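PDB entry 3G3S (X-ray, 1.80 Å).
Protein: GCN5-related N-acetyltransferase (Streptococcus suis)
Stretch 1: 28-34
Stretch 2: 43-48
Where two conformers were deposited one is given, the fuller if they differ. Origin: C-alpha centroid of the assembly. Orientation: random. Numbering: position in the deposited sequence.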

ATOM      1  N   THR A  28      -5.755  -4.858   1.918  1.00 23.36           N
ATOM      2  CA  THR A  28      -7.096  -4.384   2.239  1.00 24.71           C
ATOM      3  C   THR A  28      -8.218  -5.358   1.901  1.00 25.61           C
ATOM      4  O   THR A  28      -9.146  -5.518   2.684  1.00 25.52           O
HETATM    5  N   MSE A  29      -8.104  -5.984   0.735  0.50 25.07           N
HETATM    6  CA  MSE A  29      -9.055  -6.958   0.236  0.50 25.53           C
HETATM    7  C   MSE A  29      -8.299  -8.202  -0.204  0.50 25.03           C
HETATM    8  O   MSE A  29      -7.115  -8.124  -0.513  0.50 24.35           O
ATOM      9  N   GLY A  30      -8.968  -9.355  -0.189  1.00 23.68           N
ATOM     10  CA  GLY A  30      -8.351 -10.592  -0.637  1.00 21.15           C
ATOM     11  C   GLY A  30      -7.571 -11.167   0.531  1.00 22.73           C
ATOM     12  O   GLY A  30      -7.542 -10.596   1.618  1.00 21.72           O
ATOM     13  N   ASP A  31      -6.877 -12.264   0.294  1.00 21.88           N
ATOM     14  CA  ASP A  31      -6.109 -12.892   1.350  1.00 22.24           C
ATOM     15  C   ASP A  31      -4.988 -13.691   0.745  1.00 20.09           C
ATOM     16  O   ASP A  31      -4.929 -13.965  -0.454  1.00 21.53           O
ATOM     17  N   ILE A  32      -4.091 -14.094   1.614  1.00 21.79           N
ATOM     18  CA  ILE A  32      -2.895 -14.805   1.251  1.00 20.35           C
ATOM     19  C   ILE A  32      -2.707 -16.028   2.148  1.00 19.42           C
ATOM     20  O   ILE A  32      -2.763 -15.895   3.334  1.00 19.95           O
ATOM     21  N   TYR A  33      -2.441 -17.160   1.526  1.00 21.98           N
ATOM     22  CA  TYR A  33      -2.208 -18.425   2.228  1.00 22.90           C
ATOM     23  C   TYR A  33      -0.884 -18.999   1.737  1.00 24.87           C
ATOM     24  O   TYR A  33      -0.489 -18.820   0.583  1.00 23.35           O
ATOM     25  N   VAL A  34      -0.191 -19.706   2.621  1.00 21.52           N
ATOM     26  CA  VAL A  34       1.099 -20.245   2.271  1.00 21.71           C
ATOM     27  C   VAL A  34       1.217 -21.633   2.851  1.00 22.86           C
ATOM     28  O   VAL A  34       0.391 -22.046   3.671  1.00 21.68           O
ATOM     29  N   ALA A  43       2.546 -20.281  -2.321  1.00 20.20           N
ATOM     30  CA  ALA A  43       1.556 -19.325  -1.888  1.00 22.05           C
ATOM     31  C   ALA A  43       0.332 -19.255  -2.825  1.00 20.68           C
ATOM     32  O   ALA A  43       0.366 -19.638  -3.997  1.00 23.05           O
ATOM     33  N   LEU A  44      -0.744 -18.740  -2.249  1.00 21.81           N
ATOM     34  CA  LEU A  44      -2.038 -18.593  -2.875  1.00 20.52           C
ATOM     35  C   LEU A  44      -2.577 -17.208  -2.573  1.00 20.58           C
ATOM     36  O   LEU A  44      -2.672 -16.801  -1.422  1.00 20.55           O
ATOM     37  N   ALA A  45      -2.832 -16.439  -3.627  1.00 20.20           N
ATOM     38  CA  ALA A  45      -3.530 -15.194  -3.490  1.00 18.99           C
ATOM     39  C   ALA A  45      -4.990 -15.542  -3.836  1.00 19.00           C
ATOM     40  O   ALA A  45      -5.326 -15.897  -4.984  1.00 19.55           O
ATOM     41  N   LEU A  46      -5.867 -15.447  -2.845  1.00 20.89           N
ATOM     42  CA  LEU A  46      -7.269 -15.819  -2.999  1.00 22.09           C
ATOM     43  C   LEU A  46      -8.148 -14.612  -2.826  1.00 22.77           C
ATOM     44  O   LEU A  46      -8.104 -13.938  -1.798  1.00 23.09           O
ATOM     45  N   TYR A  47      -8.932 -14.332  -3.853  1.00 22.87           N
ATOM     46  CA  TYR A  47      -9.783 -13.165  -3.873  1.00 22.07           C
ATOM     47  C   TYR A  47     -11.141 -13.529  -4.345  1.00 17.95           C
ATOM     48  O   TYR A  47     -11.267 -14.313  -5.266  1.00 19.33           O
ATOM     49  N   GLY A  48     -12.162 -12.941  -3.726  1.00 20.83           N
ATOM     50  CA  GLY A  48     -13.534 -13.130  -4.148  1.00 23.81           C
ATOM     51  C   GLY A  48     -14.497 -13.310  -3.001  1.00 27.52           C
ATOM     52  O   GLY A  48     -14.092 -13.325  -1.831  1.00 29.35           O
TER

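The most unusual feature lies just before the first strand, where Gly30 passes beside the ring of Tyr47, its CA 3.9 Å from Tyr47 CD1. Its positive phi favours glycine, and a CB here would sit tightly against that same CD1. Tyr47 (chi1 t) starts sideways, but its end comes nearer the other stretch, reaching selenomethionine Met29 (m, t, p): Met29 CE lies 3.5 Å from Tyr47 OH, and the hydroxyl is hydrogen-bonded elsewhere in the structure.

Beyond this point the strands run antiparallel, and side chains alternate between two faces. On one, Tyr33 (chi1 m) spans both leucines, its CD1 4.0 Å from Leu44 CD2 and its CE1 3.7 Å from Leu46 CD2. Both leucines adopt the t, p rotamer, and the aromatic ring is long enough for adjacent atoms along one side, CD1 and CE1, to meet one leucine each. Asp31 (chi1 t) shares this face, but its end leads away; its OD1 accepts a hydrogen bond from the backbone of the next residue, Ile32 N to Asp31 OD1 at 2.8 Å, and both carboxylate oxygens have partners elsewhere.

The opposite face pairs branched residues with small ones. Ile32 (m, m) brings CD1 to 3.8 Å from Ala45 CB, while Val34 (m) sets CG1 3.7 Å from Ala43 CB. Each alanine methyl thus gives apolar contact while occupying little space.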

ATOM      1  CB  THR A  28      -7.354  -3.062   1.501  1.00 24.65           C
ATOM      2  OG1 THR A  28      -6.335  -2.134   1.897  1.00 24.38           O
ATOM      3  CG2 THR A  28      -8.735  -2.501   1.849  1.00 29.70           C
HETATM    4  CB  MSE A  29      -9.808  -6.384  -0.961  0.50 27.42           C
HETATM    5  CG  MSE A  29     -10.580  -5.090  -0.678  0.50 25.95           C
HETATM    6 SE   MSE A  29     -11.626  -4.589  -2.233  0.38 21.13          SE
HETATM    7  CE  MSE A  29     -12.984  -6.027  -2.123  0.50  6.00           C
ATOM      8  CB  ASP A  31      -7.036 -13.763   2.179  1.00 23.62           C
ATOM      9  CG  ASP A  31      -6.569 -13.951   3.638  1.00 24.99           C
ATOM     10  OD1 ASP A  31      -5.390 -13.707   4.008  1.00 24.37           O
ATOM     11  OD2 ASP A  31      -7.435 -14.325   4.434  1.00 24.20           O
ATOM     12  CB  ILE A  32      -1.700 -13.929   1.457  1.00 19.56           C
ATOM     13  CG1 ILE A  32      -1.757 -12.737   0.443  1.00 14.83           C
ATOM     14  CG2 ILE A  32      -0.423 -14.716   1.217  1.00 19.86           C
ATOM     15  CD1 ILE A  32      -1.577 -13.123  -1.008  1.00 13.48           C
ATOM     16  CB  TYR A  33      -3.318 -19.390   1.918  1.00 21.20           C
ATOM     17  CG  TYR A  33      -4.664 -18.909   2.343  1.00 24.20           C
ATOM     18  CD1 TYR A  33      -5.443 -18.125   1.501  1.00 23.41           C
ATOM     19  CD2 TYR A  33      -5.177 -19.245   3.560  1.00 23.69           C
ATOM     20  CE1 TYR A  33      -6.695 -17.702   1.880  1.00 17.81           C
ATOM     21  CE2 TYR A  33      -6.428 -18.804   3.949  1.00 24.20           C
ATOM     22  CZ  TYR A  33      -7.172 -18.036   3.099  1.00 25.90           C
ATOM     23  OH  TYR A  33      -8.400 -17.605   3.483  1.00 29.89           O
ATOM     24  CB  VAL A  34       2.276 -19.338   2.747  1.00 22.85           C
ATOM     25  CG1 VAL A  34       2.259 -17.985   2.009  1.00 24.15           C
ATOM     26  CG2 VAL A  34       2.253 -19.128   4.279  1.00 21.18           C
ATOM     27  CB  ALA A  43       2.197 -17.918  -1.724  1.00 21.58           C
ATOM     28  CB  LEU A  44      -3.035 -19.620  -2.318  1.00 19.97           C
ATOM     29  CG  LEU A  44      -4.515 -19.460  -2.684  1.00 16.60           C
ATOM     30  CD1 LEU A  44      -4.793 -19.709  -4.180  1.00 14.66           C
ATOM     31  CD2 LEU A  44      -5.358 -20.419  -1.825  1.00 22.43           C
ATOM     32  CB  ALA A  45      -2.936 -14.118  -4.434  1.00 19.21           C
ATOM     33  CB  LEU A  46      -7.617 -16.887  -1.961  1.00 21.86           C
ATOM     34  CG  LEU A  46      -9.040 -17.432  -1.938  1.00 26.06           C
ATOM     35  CD1 LEU A  46      -9.360 -18.176  -3.205  1.00 24.57           C
ATOM     36  CD2 LEU A  46      -9.239 -18.329  -0.673  1.00 21.67           C
ATOM     37  CB  TYR A  47      -9.222 -12.131  -4.829  1.00 21.69           C
ATOM     38  CG  TYR A  47     -10.106 -10.907  -4.955  1.00 24.50           C
ATOM     39  CD1 TYR A  47      -9.939  -9.829  -4.111  1.00 26.11           C
ATOM     40  CD2 TYR A  47     -11.104 -10.824  -5.932  1.00 31.46           C
ATOM     41  CE1 TYR A  47     -10.747  -8.694  -4.226  1.00 20.37           C
ATOM     42  CE2 TYR A  47     -11.945  -9.695  -6.027  1.00 19.61           C
ATOM     43  CZ  TYR A  47     -11.737  -8.630  -5.180  1.00 26.35           C
ATOM     44  OH  TYR A  47     -12.500  -7.481  -5.286  1.00 22.32           O
TER